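Local coordinates for polyketide synthase type I (Bacillus amyloliquefaciens, PDB 5KKU), which probably removes water from carrier-bound beta-hydroxyacyl intermediates, serving as an N-terminal dehydratase domain of the difficidin polyketide assembly line, at residues 62-67 against 105-110; 75-80 against 90-95; 174-179 against 236-241; 194-199 against 231-236. All coordinates share one frame; numbering follows the deposited sequence.

Interaction 1: 62-67 against 105-110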
loop_
_atom_site.group_PDB
_atom_site.type_symbol
_atom_site.label_atom_id
_atom_site.label_comp_id
_atom_site.label_asym_id
_atom_site.label_seq_id
_atom_site.Cartn_x
_atom_site.Cartn_y
_atom_site.Cartn_z
ATOM N N PHE A 62 -8.954 -4.323 -2.981
ATOM C CA PHE A 62 -8.292 -3.728 -4.093
ATOM C C PHE A 62 -8.740 -4.403 -5.369
ATOM O O PHE A 62 -8.665 -5.587 -5.515
ATOM C CB PHE A 62 -6.777 -3.823 -3.957
ATOM C CG PHE A 62 -6.209 -3.147 -2.755
ATOM C CD1 PHE A 62 -6.256 -1.806 -2.617
ATOM C CD2 PHE A 62 -5.565 -3.856 -1.820
ATOM C CE1 PHE A 62 -5.719 -1.193 -1.535
ATOM C CE2 PHE A 62 -5.029 -3.255 -0.741
ATOM C CZ PHE A 62 -5.108 -1.921 -0.594
ATOM N N LYS A 63 -9.239 -3.624 -6.294
ATOM C CA LYS A 63 -9.818 -4.159 -7.495
ATOM C C LYS A 63 -9.664 -3.967 -8.989
ATOM O O LYS A 63 -9.901 -4.873 -9.735
ATOM C CB LYS A 63 -11.225 -3.656 -7.685
ATOM C CG LYS A 63 -12.095 -3.858 -6.467
ATOM C CD LYS A 63 -13.574 -3.697 -6.728
ATOM C CE LYS A 63 -14.331 -3.457 -5.456
ATOM N NZ LYS A 63 -15.680 -2.889 -5.592
ATOM N N GLN A 64 -9.119 -2.966 -9.473
ATOM C CA GLN A 64 -8.655 -2.852 -10.827
ATOM C C GLN A 64 -7.439 -1.916 -10.635
ATOM O O GLN A 64 -7.542 -0.976 -9.946
ATOM C CB GLN A 64 -9.654 -2.385 -11.848
ATOM C CG GLN A 64 -9.339 -2.735 -13.249
ATOM C CD GLN A 64 -9.578 -4.171 -13.608
ATOM O OE1 GLN A 64 -8.933 -5.020 -13.110
ATOM N NE2 GLN A 64 -10.476 -4.416 -14.501
ATOM N N PRO A 65 -6.307 -2.220 -11.222
ATOM C CA PRO A 65 -5.155 -1.350 -11.105
ATOM C C PRO A 65 -5.347 -0.055 -11.880
ATOM O O PRO A 65 -5.919 -0.126 -12.902
ATOM C CB PRO A 65 -4.047 -2.192 -11.709
ATOM C CG PRO A 65 -4.704 -3.036 -12.678
ATOM C CD PRO A 65 -6.002 -3.389 -12.045
ATOM N N VAL A 66 -4.969 1.086 -11.354
ATOM C CA VAL A 66 -4.973 2.321 -12.108
ATOM C C VAL A 66 -3.728 2.379 -12.997
ATOM O O VAL A 66 -2.652 2.531 -12.517
ATOM C CB VAL A 66 -5.044 3.555 -11.199
ATOM C CG1 VAL A 66 -4.752 4.828 -11.946
ATOM C CG2 VAL A 66 -6.371 3.656 -10.501
ATOM N N VAL A 67 -3.909 2.225 -14.299
ATOM C CA VAL A 67 -2.843 2.250 -15.281
ATOM C C VAL A 67 -2.845 3.542 -16.095
ATOM O O VAL A 67 -3.835 3.919 -16.603
ATOM C CB VAL A 67 -2.934 1.039 -16.197
ATOM C CG1 VAL A 67 -2.044 1.154 -17.411
ATOM C CG2 VAL A 67 -2.614 -0.211 -15.441
ATOM N N ASN A 105 -15.826 4.013 -20.045
ATOM C CA ASN A 105 -16.177 3.125 -18.973
ATOM C C ASN A 105 -15.410 3.452 -17.724
ATOM O O ASN A 105 -14.326 3.968 -17.750
ATOM C CB ASN A 105 -15.977 1.651 -19.336
ATOM C CG ASN A 105 -16.583 1.284 -20.655
ATOM O OD1 ASN A 105 -17.778 1.154 -20.770
ATOM N ND2 ASN A 105 -15.748 1.118 -21.664
ATOM N N ARG A 106 -16.000 3.127 -16.595
ATOM C CA ARG A 106 -15.364 3.361 -15.325
ATOM C C ARG A 106 -14.966 2.072 -14.659
ATOM O O ARG A 106 -15.788 1.215 -14.465
ATOM C CB ARG A 106 -16.272 4.137 -14.427
ATOM C CG ARG A 106 -16.840 5.352 -15.066
ATOM C CD ARG A 106 -17.115 6.440 -14.086
ATOM N NE ARG A 106 -17.347 7.715 -14.725
ATOM C CZ ARG A 106 -17.802 8.760 -14.094
ATOM N NH1 ARG A 106 -18.062 8.673 -12.840
ATOM N NH2 ARG A 106 -17.972 9.881 -14.704
ATOM N N ASP A 107 -13.724 1.986 -14.267
ATOM C CA ASP A 107 -13.217 0.844 -13.570
ATOM C C ASP A 107 -13.392 0.983 -12.090
ATOM O O ASP A 107 -13.232 2.025 -11.558
ATOM C CB ASP A 107 -11.749 0.625 -13.880
ATOM C CG ASP A 107 -11.525 0.090 -15.241
ATOM O OD1 ASP A 107 -12.186 -0.842 -15.663
ATOM O OD2 ASP A 107 -10.660 0.608 -15.901
ATOM N N GLU A 108 -13.723 -0.085 -11.423
ATOM C CA GLU A 108 -13.723 -0.033 -9.986
ATOM C C GLU A 108 -12.335 -0.367 -9.471
ATOM O O GLU A 108 -11.735 -1.332 -9.857
ATOM C CB GLU A 108 -14.759 -0.942 -9.423
ATOM C CG GLU A 108 -16.112 -0.707 -9.996
ATOM C CD GLU A 108 -17.189 -1.502 -9.340
ATOM O OE1 GLU A 108 -16.936 -2.559 -8.789
ATOM O OE2 GLU A 108 -18.317 -1.050 -9.390
ATOM N N ASN A 109 -11.819 0.479 -8.620
ATOM C CA ASN A 109 -10.470 0.349 -8.149
ATOM C C ASN A 109 -10.340 -0.117 -6.730
ATOM O O ASN A 109 -9.484 -0.845 -6.424
ATOM C CB ASN A 109 -9.690 1.629 -8.406
ATOM C CG ASN A 109 -9.663 2.011 -9.865
ATOM O OD1 ASN A 109 -10.125 3.044 -10.245
ATOM N ND2 ASN A 109 -9.143 1.157 -10.661
ATOM N N MET A 110 -11.279 0.264 -5.901
ATOM C CA MET A 110 -11.229 -0.056 -4.511
ATOM C C MET A 110 -12.479 0.271 -3.722
ATOM O O MET A 110 -13.168 1.200 -4.025
ATOM C CB MET A 110 -10.048 0.630 -3.898
ATOM C CG MET A 110 -9.799 0.259 -2.485
ATOM S SD MET A 110 -8.901 1.504 -1.637
ATOM C CE MET A 110 -10.161 2.135 -0.557
#
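A classic beta bulge in the N-terminal hotdog fold shapes this contact: Asn109 and Met110 of strand 107-116 both face Ile91 on the neighbouring strand, while segment 62-67 leaves strand 55-62 alongside them. Phe62 and Met110 form the antiparallel non-hydrogen-bonded pair, their side chains side by side and pointing the same way. CD1 of the Phe62 ring meets Met110 CG at 4.1 Å, and Met110 SD sits 5.2 Å from the ring centroid, an oblique Met-aromatic contact. One residue on, Lys63 N donates to Asn109 O at 2.8 Å, arriving from above the carbonyl plane. The Lys63 chain then runs out extended beside Glu108, but its NZ reaches Glu108 OE1 only at 3.5 Å, a weak salt bridge; its stronger partner is Glu111. Gln64 CG, anti to the backbone N (chi1 -159°), lies beside the Asp107 carboxyl; a bend at chi2 then turns the amide, whose OE1 bonds His292 of helix 286-297. The side chain of Pro65 is about 8 Å from that of His25, the predicted proton acceptor. The side-chain amide of Asn109 is gripped at both ends, OD1 by Ser93 and ND2 by the backbone of segment 62-67. Val66 CG2 lies across it, 3.7 Å from Asn109 CG. ND2 donates to Gln64 O at 2.8 Å, with the acceptor close to the amide plane and the N-H pointing well at it (158°).

Interaction 2: 75-80 against 90-95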
loop_
_atom_site.group_PDB
_atom_site.type_symbol
_atom_site.label_atom_id
_atom_site.label_comp_id
_atom_site.label_asym_id
_atom_site.label_seq_id
_atom_site.Cartn_x
_atom_site.Cartn_y
_atom_site.Cartn_z
ATOM N N HIS A 75 -8.663 10.021 -14.285
ATOM C CA HIS A 75 -9.434 10.691 -13.274
ATOM C C HIS A 75 -10.050 9.711 -12.362
ATOM O O HIS A 75 -10.674 8.817 -12.785
ATOM C CB HIS A 75 -10.524 11.556 -13.882
ATOM C CG HIS A 75 -10.033 12.856 -14.402
ATOM N ND1 HIS A 75 -10.873 13.825 -14.858
ATOM C CD2 HIS A 75 -8.789 13.334 -14.558
ATOM C CE1 HIS A 75 -10.171 14.850 -15.264
ATOM N NE2 HIS A 75 -8.904 14.582 -15.085
ATOM N N LEU A 76 -9.900 9.882 -11.083
ATOM C CA LEU A 76 -10.477 9.000 -10.110
ATOM C C LEU A 76 -11.665 9.646 -9.404
ATOM O O LEU A 76 -11.683 10.795 -9.153
ATOM C CB LEU A 76 -9.406 8.618 -9.098
ATOM C CG LEU A 76 -8.454 7.501 -9.456
ATOM C CD1 LEU A 76 -7.774 7.712 -10.783
ATOM C CD2 LEU A 76 -7.472 7.252 -8.350
ATOM N N TYR A 77 -12.682 8.886 -9.100
ATOM C CA TYR A 77 -13.845 9.386 -8.390
ATOM C C TYR A 77 -14.002 8.688 -7.033
ATOM O O TYR A 77 -14.304 7.542 -6.973
ATOM C CB TYR A 77 -15.098 9.238 -9.240
ATOM C CG TYR A 77 -15.020 9.860 -10.598
ATOM C CD1 TYR A 77 -15.026 11.205 -10.746
ATOM C CD2 TYR A 77 -14.931 9.097 -11.732
ATOM C CE1 TYR A 77 -14.954 11.778 -11.970
ATOM C CE2 TYR A 77 -14.870 9.669 -12.966
ATOM C CZ TYR A 77 -14.879 11.023 -13.064
ATOM O OH TYR A 77 -14.818 11.634 -14.244
ATOM N N VAL A 78 -13.763 9.416 -5.958
ATOM C CA VAL A 78 -13.895 8.880 -4.615
ATOM C C VAL A 78 -15.238 9.228 -4.018
ATOM O O VAL A 78 -15.525 10.361 -3.780
ATOM C CB VAL A 78 -12.761 9.320 -3.676
ATOM C CG1 VAL A 78 -12.842 8.599 -2.376
ATOM C CG2 VAL A 78 -11.415 9.053 -4.260
ATOM N N THR A 79 -16.050 8.251 -3.746
ATOM C CA THR A 79 -17.400 8.508 -3.303
ATOM C C THR A 79 -17.655 8.053 -1.883
ATOM O O THR A 79 -17.586 6.904 -1.588
ATOM C CB THR A 79 -18.417 7.820 -4.230
ATOM O OG1 THR A 79 -18.336 8.390 -5.510
ATOM C CG2 THR A 79 -19.824 7.964 -3.735
ATOM N N PHE A 80 -17.950 8.985 -1.008
ATOM C CA PHE A 80 -18.327 8.665 0.356
ATOM C C PHE A 80 -19.828 8.449 0.469
ATOM O O PHE A 80 -20.587 9.308 0.130
ATOM C CB PHE A 80 -17.882 9.754 1.288
ATOM C CG PHE A 80 -16.401 9.844 1.456
ATOM C CD1 PHE A 80 -15.610 10.457 0.510
ATOM C CD2 PHE A 80 -15.796 9.340 2.559
ATOM C CE1 PHE A 80 -14.247 10.515 0.657
ATOM C CE2 PHE A 80 -14.444 9.415 2.707
ATOM C CZ PHE A 80 -13.670 10.001 1.756
ATOM N N GLU A 90 -15.898 4.174 -2.129
ATOM C CA GLU A 90 -15.517 3.498 -3.342
ATOM C C GLU A 90 -14.757 4.399 -4.269
ATOM O O GLU A 90 -15.115 5.540 -4.428
ATOM C CB GLU A 90 -16.729 2.954 -4.044
ATOM C CG GLU A 90 -17.339 1.781 -3.342
ATOM C CD GLU A 90 -18.624 1.349 -3.977
ATOM O OE1 GLU A 90 -18.711 0.212 -4.442
ATOM O OE2 GLU A 90 -19.540 2.176 -4.024
ATOM N N ILE A 91 -13.743 3.857 -4.888
ATOM C CA ILE A 91 -12.965 4.572 -5.861
ATOM C C ILE A 91 -13.101 3.971 -7.252
ATOM O O ILE A 91 -12.867 2.823 -7.488
ATOM C CB ILE A 91 -11.512 4.616 -5.465
ATOM C CG1 ILE A 91 -11.348 5.216 -4.098
ATOM C CG2 ILE A 91 -10.724 5.367 -6.506
ATOM C CD1 ILE A 91 -9.940 5.271 -3.668
ATOM N N THR A 92 -13.497 4.773 -8.200
ATOM C CA THR A 92 -13.510 4.331 -9.562
ATOM C C THR A 92 -12.630 5.262 -10.355
ATOM O O THR A 92 -12.198 6.226 -9.849
ATOM C CB THR A 92 -14.925 4.323 -10.147
ATOM O OG1 THR A 92 -15.473 5.617 -10.068
ATOM C CG2 THR A 92 -15.749 3.414 -9.428
ATOM N N SER A 93 -12.440 4.971 -11.622
ATOM C CA SER A 93 -11.618 5.804 -12.463
ATOM C C SER A 93 -11.920 5.753 -13.939
ATOM O O SER A 93 -12.533 4.858 -14.420
ATOM C CB SER A 93 -10.158 5.495 -12.241
ATOM O OG SER A 93 -9.927 4.150 -12.346
ATOM N N GLU A 94 -11.407 6.709 -14.669
ATOM C CA GLU A 94 -11.725 6.878 -16.049
ATOM C C GLU A 94 -10.589 7.479 -16.793
ATOM O O GLU A 94 -9.851 8.176 -16.217
ATOM C CB GLU A 94 -12.901 7.822 -16.113
ATOM C CG GLU A 94 -13.517 8.083 -17.438
ATOM C CD GLU A 94 -14.248 9.395 -17.477
ATOM O OE1 GLU A 94 -14.732 9.848 -16.464
ATOM O OE2 GLU A 94 -14.357 9.954 -18.552
ATOM N N LYS A 95 -10.473 7.196 -18.081
ATOM C CA LYS A 95 -9.439 7.801 -18.880
ATOM C C LYS A 95 -9.676 9.324 -19.033
ATOM O O LYS A 95 -10.799 9.767 -19.121
ATOM C CB LYS A 95 -9.348 7.147 -20.240
ATOM C CG LYS A 95 -8.518 5.899 -20.359
ATOM C CD LYS A 95 -8.532 5.421 -21.810
ATOM C CE LYS A 95 -8.294 3.939 -22.039
ATOM N NZ LYS A 95 -9.301 3.039 -21.467
#
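Six backbone hydrogen bonds zip this antiparallel beta hairpin of the N-terminal hotdog fold, two each for the pairs His75 with Glu94, Tyr77 with Thr92 and Thr79 with Glu90. The shortest runs from Tyr77 N to Thr92 O at 2.8 Å and is nearly straight (167°). Between these rungs come the non-hydrogen-bonded pairs, whose side chains share one face. Val78 and Ile91 point the same way, Val78 CG2 touching Ile91 CG1 at 3.8 Å; Leu76 CD1 packs on Ser93 CB at 3.6 Å, and its CD2 reaches Ile91 CG2. Helix 37-49 lies against this face, Leu38 on Leu76, Met41 and Leu45 on Val78, Leu42 on Ile91, much as a hotdog sheet wraps its helix. The other face carries Tyr77, Thr92 and Glu94. Thr92 OG1 takes the crowded position between backbone N and carbonyl carbon (chi1 58°), which sets it at the edge of the Tyr77 ring. Farther out, Pro101 lies against both Tyr77 and Glu94, and Gly103 N holds Glu94 OE2, helping to fix the carboxylate's rotation. The group lies nearly coplanar with the phenol, 30° between planes, and Tyr77 OH donates to Glu94 OE1 at 2.9 Å.

Interaction 3: 174-179 against 236-241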
loop_
_atom_site.group_PDB
_atom_site.type_symbol
_atom_site.label_atom_id
_atom_site.label_comp_id
_atom_site.label_asym_id
_atom_site.label_seq_id
_atom_site.Cartn_x
_atom_site.Cartn_y
_atom_site.Cartn_z
ATOM N N LEU A 174 11.758 -7.022 10.818
ATOM C CA LEU A 174 11.773 -5.574 10.977
ATOM C C LEU A 174 12.407 -4.940 9.745
ATOM O O LEU A 174 13.540 -5.262 9.388
ATOM C CB LEU A 174 12.547 -5.178 12.235
ATOM C CG LEU A 174 12.370 -3.737 12.715
ATOM C CD1 LEU A 174 10.923 -3.294 12.563
ATOM C CD2 LEU A 174 12.831 -3.591 14.157
ATOM N N MET A 175 11.674 -4.043 9.095
ATOM C CA MET A 175 12.175 -3.385 7.894
ATOM C C MET A 175 12.450 -1.896 8.087
ATOM O O MET A 175 11.525 -1.097 8.243
ATOM C CB MET A 175 11.201 -3.588 6.731
ATOM C CG MET A 175 11.213 -4.991 6.148
ATOM S SD MET A 175 10.138 -5.159 4.711
ATOM C CE MET A 175 8.568 -4.639 5.400
ATOM N N GLU A 176 13.728 -1.532 8.068
ATOM C CA GLU A 176 14.131 -0.167 8.214
ATOM C C GLU A 176 14.012 0.477 6.871
ATOM O O GLU A 176 14.686 0.122 5.965
ATOM C CB GLU A 176 15.546 -0.081 8.758
ATOM C CG GLU A 176 15.936 1.316 9.162
ATOM C CD GLU A 176 17.336 1.399 9.665
ATOM O OE1 GLU A 176 18.201 0.825 9.046
ATOM O OE2 GLU A 176 17.581 2.039 10.672
ATOM N N LEU A 177 13.103 1.409 6.739
ATOM C CA LEU A 177 12.837 2.021 5.477
ATOM C C LEU A 177 13.031 3.518 5.479
ATOM O O LEU A 177 12.585 4.192 6.360
ATOM C CB LEU A 177 11.420 1.673 5.069
ATOM C CG LEU A 177 11.149 0.191 4.927
ATOM C CD1 LEU A 177 9.703 -0.150 5.068
ATOM C CD2 LEU A 177 11.635 -0.227 3.586
ATOM N N THR A 178 13.680 4.038 4.453
ATOM C CA THR A 178 13.858 5.457 4.251
ATOM C C THR A 178 13.590 5.847 2.809
ATOM O O THR A 178 13.932 5.161 1.908
ATOM C CB THR A 178 15.238 5.943 4.659
ATOM O OG1 THR A 178 15.444 5.669 6.029
ATOM C CG2 THR A 178 15.344 7.364 4.532
ATOM N N LEU A 179 13.002 6.997 2.596
ATOM C CA LEU A 179 12.757 7.463 1.273
ATOM C C LEU A 179 14.001 7.966 0.568
ATOM O O LEU A 179 14.967 8.275 1.190
ATOM C CB LEU A 179 11.718 8.543 1.284
ATOM C CG LEU A 179 10.493 8.315 2.137
ATOM C CD1 LEU A 179 9.767 9.629 2.202
ATOM C CD2 LEU A 179 9.608 7.266 1.555
ATOM N N THR A 236 12.359 7.977 8.695
ATOM C CA THR A 236 12.573 6.558 8.618
ATOM C C THR A 236 11.522 5.845 9.431
ATOM O O THR A 236 11.255 6.218 10.512
ATOM C CB THR A 236 13.942 6.144 9.191
ATOM O OG1 THR A 236 14.998 6.824 8.539
ATOM C CG2 THR A 236 14.158 4.666 9.098
ATOM N N ILE A 237 10.944 4.798 8.882
ATOM C CA ILE A 237 10.033 3.949 9.610
ATOM C C ILE A 237 10.506 2.530 9.813
ATOM O O ILE A 237 11.429 2.067 9.184
ATOM C CB ILE A 237 8.650 3.892 8.999
ATOM C CG1 ILE A 237 8.711 3.242 7.633
ATOM C CG2 ILE A 237 8.019 5.257 8.938
ATOM C CD1 ILE A 237 7.398 2.841 7.064
ATOM N N TYR A 238 9.845 1.821 10.690
ATOM C CA TYR A 238 10.205 0.469 11.016
ATOM C C TYR A 238 9.011 -0.416 10.985
ATOM O O TYR A 238 8.250 -0.411 11.890
ATOM C CB TYR A 238 10.889 0.421 12.373
ATOM C CG TYR A 238 12.109 1.278 12.448
ATOM C CD1 TYR A 238 12.025 2.618 12.655
ATOM C CD2 TYR A 238 13.321 0.738 12.302
ATOM C CE1 TYR A 238 13.129 3.380 12.684
ATOM C CE2 TYR A 238 14.430 1.493 12.330
ATOM C CZ TYR A 238 14.332 2.799 12.548
ATOM O OH TYR A 238 15.442 3.497 12.570
ATOM N N THR A 239 8.880 -1.152 9.914
ATOM C CA THR A 239 7.803 -2.044 9.702
ATOM C C THR A 239 8.028 -3.405 10.357
ATOM O O THR A 239 8.828 -4.171 9.937
ATOM C CB THR A 239 7.489 -2.156 8.192
ATOM O OG1 THR A 239 7.100 -0.878 7.691
ATOM C CG2 THR A 239 6.392 -3.130 7.966
ATOM N N TYR A 240 7.297 -3.697 11.398
ATOM C CA TYR A 240 7.426 -4.909 12.088
ATOM C C TYR A 240 6.369 -5.917 11.661
ATOM O O TYR A 240 5.237 -5.569 11.472
ATOM C CB TYR A 240 7.307 -4.631 13.559
ATOM C CG TYR A 240 7.177 -5.841 14.401
ATOM C CD1 TYR A 240 8.277 -6.480 14.871
ATOM C CD2 TYR A 240 5.967 -6.324 14.747
ATOM C CE1 TYR A 240 8.180 -7.587 15.620
ATOM C CE2 TYR A 240 5.858 -7.442 15.512
ATOM C CZ TYR A 240 6.979 -8.059 15.952
ATOM O OH TYR A 240 6.914 -9.149 16.679
ATOM N N SER A 241 6.746 -7.164 11.543
ATOM C CA SER A 241 5.871 -8.231 11.143
ATOM C C SER A 241 6.235 -9.560 11.858
ATOM O O SER A 241 7.365 -9.848 12.082
ATOM C CB SER A 241 5.927 -8.323 9.635
ATOM O OG SER A 241 5.313 -9.425 9.104
#
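This is a regular antiparallel strand pair in the C-terminal hotdog fold, strand 172-178 running beside strand 236-248, with further strands bonded on their far edges. Two hydrogen-bonded pairs carry it: Met175 with Thr239 and Leu177 with Ile237, each closed by two backbone bonds. Leu177 N to Ile237 O is the straightest, 3.0 Å with an angle of 173° and the donor in the carbonyl plane. Met175, Leu177, Ile237 and Thr239 share one face. There Met175, bent at chi3, turns CE to Thr239 CG2 at 3.7 Å, Leu177 CB meets Ile237 CG1 at 4.0 Å, and Ser200 of helix 194-200 takes Thr239 OG1. The opposite face, bearing Leu174, Glu176 and Tyr238, is packed by helix 128-133 through Phe131 and Met132. Leu174 CD1 tucks between the CB atoms of Tyr238 and Tyr240, 3.7 Å from the former. Glu176 extends beside the Tyr238 ring, its CG only 3.5 Å from CE2, so that the phenol OH donates to the anti lone pair of Glu176 OE2 at 3.2 Å; Arg268 adds a weak bond to the same hydroxyl. Beyond the Leu177 and Ile237 pair, Thr178 OG1 and Thr236 OG1 share a hydrogen bond of 2.8 Å.

Interaction 4: 194-199 against 231-236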
loop_
_atom_site.group_PDB
_atom_site.type_symbol
_atom_site.label_atom_id
_atom_site.label_comp_id
_atom_site.label_asym_id
_atom_site.label_seq_id
_atom_site.Cartn_x
_atom_site.Cartn_y
_atom_site.Cartn_z
ATOM N N PRO A 194 2.851 6.988 -0.042
ATOM C CA PRO A 194 2.628 5.786 -0.805
ATOM C C PRO A 194 3.859 4.934 -0.930
ATOM O O PRO A 194 3.740 3.752 -0.911
ATOM C CB PRO A 194 2.192 6.325 -2.138
ATOM C CG PRO A 194 1.472 7.529 -1.802
ATOM C CD PRO A 194 2.218 8.134 -0.676
ATOM N N ALA A 195 5.020 5.552 -1.049
ATOM C CA ALA A 195 6.262 4.816 -1.081
ATOM C C ALA A 195 6.451 3.966 0.161
ATOM O O ALA A 195 6.769 2.836 0.075
ATOM C CB ALA A 195 7.438 5.723 -1.280
ATOM N N PHE A 196 6.234 4.554 1.322
ATOM C CA PHE A 196 6.255 3.853 2.567
ATOM C C PHE A 196 5.225 2.731 2.620
ATOM O O PHE A 196 5.558 1.659 3.014
ATOM C CB PHE A 196 6.051 4.796 3.733
ATOM C CG PHE A 196 7.309 5.433 4.258
ATOM C CD1 PHE A 196 8.499 4.757 4.281
ATOM C CD2 PHE A 196 7.273 6.700 4.761
ATOM C CE1 PHE A 196 9.628 5.343 4.747
ATOM C CE2 PHE A 196 8.391 7.297 5.238
ATOM C CZ PHE A 196 9.569 6.616 5.239
ATOM N N LEU A 197 4.002 2.998 2.181
ATOM C CA LEU A 197 2.925 2.053 2.179
ATOM C C LEU A 197 3.235 0.851 1.285
ATOM O O LEU A 197 3.098 -0.259 1.693
ATOM C CB LEU A 197 1.612 2.733 1.795
ATOM C CG LEU A 197 0.964 3.755 2.723
ATOM C CD1 LEU A 197 -0.413 4.104 2.257
ATOM C CD2 LEU A 197 0.890 3.250 4.135
ATOM N N ASP A 198 3.641 1.085 0.050
ATOM C CA ASP A 198 4.043 0.059 -0.889
ATOM C C ASP A 198 5.117 -0.864 -0.347
ATOM O O ASP A 198 4.945 -2.019 -0.325
ATOM C CB ASP A 198 4.486 0.714 -2.172
ATOM C CG ASP A 198 4.813 -0.249 -3.255
ATOM O OD1 ASP A 198 3.952 -0.943 -3.757
ATOM O OD2 ASP A 198 5.943 -0.314 -3.629
ATOM N N ALA A 199 6.228 -0.311 0.091
ATOM C CA ALA A 199 7.300 -1.097 0.661
ATOM C C ALA A 199 6.884 -1.902 1.871
ATOM O O ALA A 199 7.404 -2.955 2.076
ATOM C CB ALA A 199 8.494 -0.253 1.003
ATOM N N GLN A 231 -0.252 8.196 13.636
ATOM C CA GLN A 231 0.647 9.315 13.613
ATOM C C GLN A 231 1.253 9.447 12.227
ATOM O O GLN A 231 1.303 8.496 11.494
ATOM C CB GLN A 231 1.742 9.104 14.627
ATOM C CG GLN A 231 1.968 10.249 15.576
ATOM C CD GLN A 231 0.968 10.339 16.699
ATOM O OE1 GLN A 231 0.381 9.355 17.085
ATOM N NE2 GLN A 231 0.790 11.526 17.226
ATOM N N PRO A 232 1.719 10.619 11.860
ATOM C CA PRO A 232 2.347 10.801 10.557
ATOM C C PRO A 232 3.717 10.183 10.469
ATOM O O PRO A 232 4.393 10.130 11.443
ATOM C CB PRO A 232 2.444 12.301 10.427
ATOM C CG PRO A 232 2.431 12.789 11.810
ATOM C CD PRO A 232 1.580 11.871 12.584
ATOM N N PHE A 233 4.079 9.663 9.328
ATOM C CA PHE A 233 5.364 9.058 9.158
ATOM C C PHE A 233 6.545 10.018 9.320
ATOM O O PHE A 233 6.526 11.080 8.829
ATOM C CB PHE A 233 5.430 8.425 7.776
ATOM C CG PHE A 233 4.553 7.228 7.582
ATOM C CD1 PHE A 233 4.292 6.374 8.597
ATOM C CD2 PHE A 233 4.035 6.946 6.342
ATOM C CE1 PHE A 233 3.517 5.266 8.386
ATOM C CE2 PHE A 233 3.261 5.841 6.128
ATOM C CZ PHE A 233 2.996 5.000 7.154
ATOM N N PRO A 234 7.604 9.580 9.957
ATOM C CA PRO A 234 8.835 10.353 9.995
ATOM C C PRO A 234 9.730 9.983 8.854
ATOM O O PRO A 234 9.268 9.279 8.013
ATOM C CB PRO A 234 9.455 9.920 11.296
ATOM C CG PRO A 234 8.954 8.568 11.469
ATOM C CD PRO A 234 7.553 8.616 11.040
ATOM N N LYS A 235 10.961 10.437 8.827
ATOM C CA LYS A 235 11.868 10.155 7.760
ATOM C C LYS A 235 12.180 8.685 7.605
ATOM O O LYS A 235 12.287 8.197 6.536
ATOM C CB LYS A 235 13.134 10.934 7.959
ATOM C CG LYS A 235 13.035 12.376 7.549
ATOM C CD LYS A 235 14.326 13.113 7.766
ATOM C CE LYS A 235 14.129 14.594 7.520
ATOM N NZ LYS A 235 15.227 15.462 8.024
ATOM N N THR A 236 12.359 7.977 8.695
ATOM C CA THR A 236 12.573 6.558 8.618
ATOM C C THR A 236 11.522 5.845 9.431
ATOM O O THR A 236 11.255 6.218 10.512
ATOM C CB THR A 236 13.942 6.144 9.191
ATOM O OG1 THR A 236 14.998 6.824 8.539
ATOM C CG2 THR A 236 14.158 4.666 9.098
#
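Pro194 O is held by one donor, Asp198 N at 2.8 Å, the first backbone bond of helix 194-200 in the C-terminal hotdog fold. Phe233 O accepts from Arg187 NH1, which ties down the loop between strands 219-229 and 236-248. Between helix and loop themselves, the meeting is made by aromatic rings. Phe196 and Phe233 slide past each other in opposite directions and form an offset edge-to-face pair, centroids 5.3 Å apart and planes at 79°, with the Phe196 edge turned to the Phe233 face. Ring to ring, the closest approach is Phe196 CD2 to Phe233 CD2, 3.6 Å, and Phe196 CB also sits 3.8 Å from Phe233 CE2. From the next residue, Leu197 crosses Phe233 at about a right angle, its CD2 touching the ring edge at CE2, 4.0 Å away. The rest of the Phe196 ring runs along the loop backbone. Its tip, CZ, points at Lys235 O at 3.4 Å with that oxygen in the ring plane, while CE2 lies 3.5 Å from Pro234 O. Leu177 and Ile237 of the adjoining strands pack on the same ring. Asp198, the predicted proton donor, takes no part; its OD2 is bonded to His155 NE2. The chemistry is thus almost wholly dispersive, with a probable small electrostatic gain where positively polarised ring C-H edges meet a pi face and carbonyl oxygen, so that the helix bearing Asp198 is packed on its loop side by shape rather than by charge.

The four contacts fall into two touching pairs, one in each hotdog fold. Interactions 1 and 2 meet through neighbouring strands 86-97 and 107-116, and interactions 3 and 4 share Thr236, with Ile237 CD1 lying 3.6 Å from Phe196 CD1; the centres of 1 and 3 are about 28 Å apart on opposite sides of the chain's centre. Interactions 2 and 3 are buried strand pairs built on backbone ladders, each with a tyrosine-to-glutamate bond on one face. Interaction 1 is only partly buried and irregular, mixing a backbone and a side-chain amide hydrogen bond with a weak salt bridge. Interaction 4, the nearest to the chain's centre, is buried and aromatic, and contains the predicted proton donor.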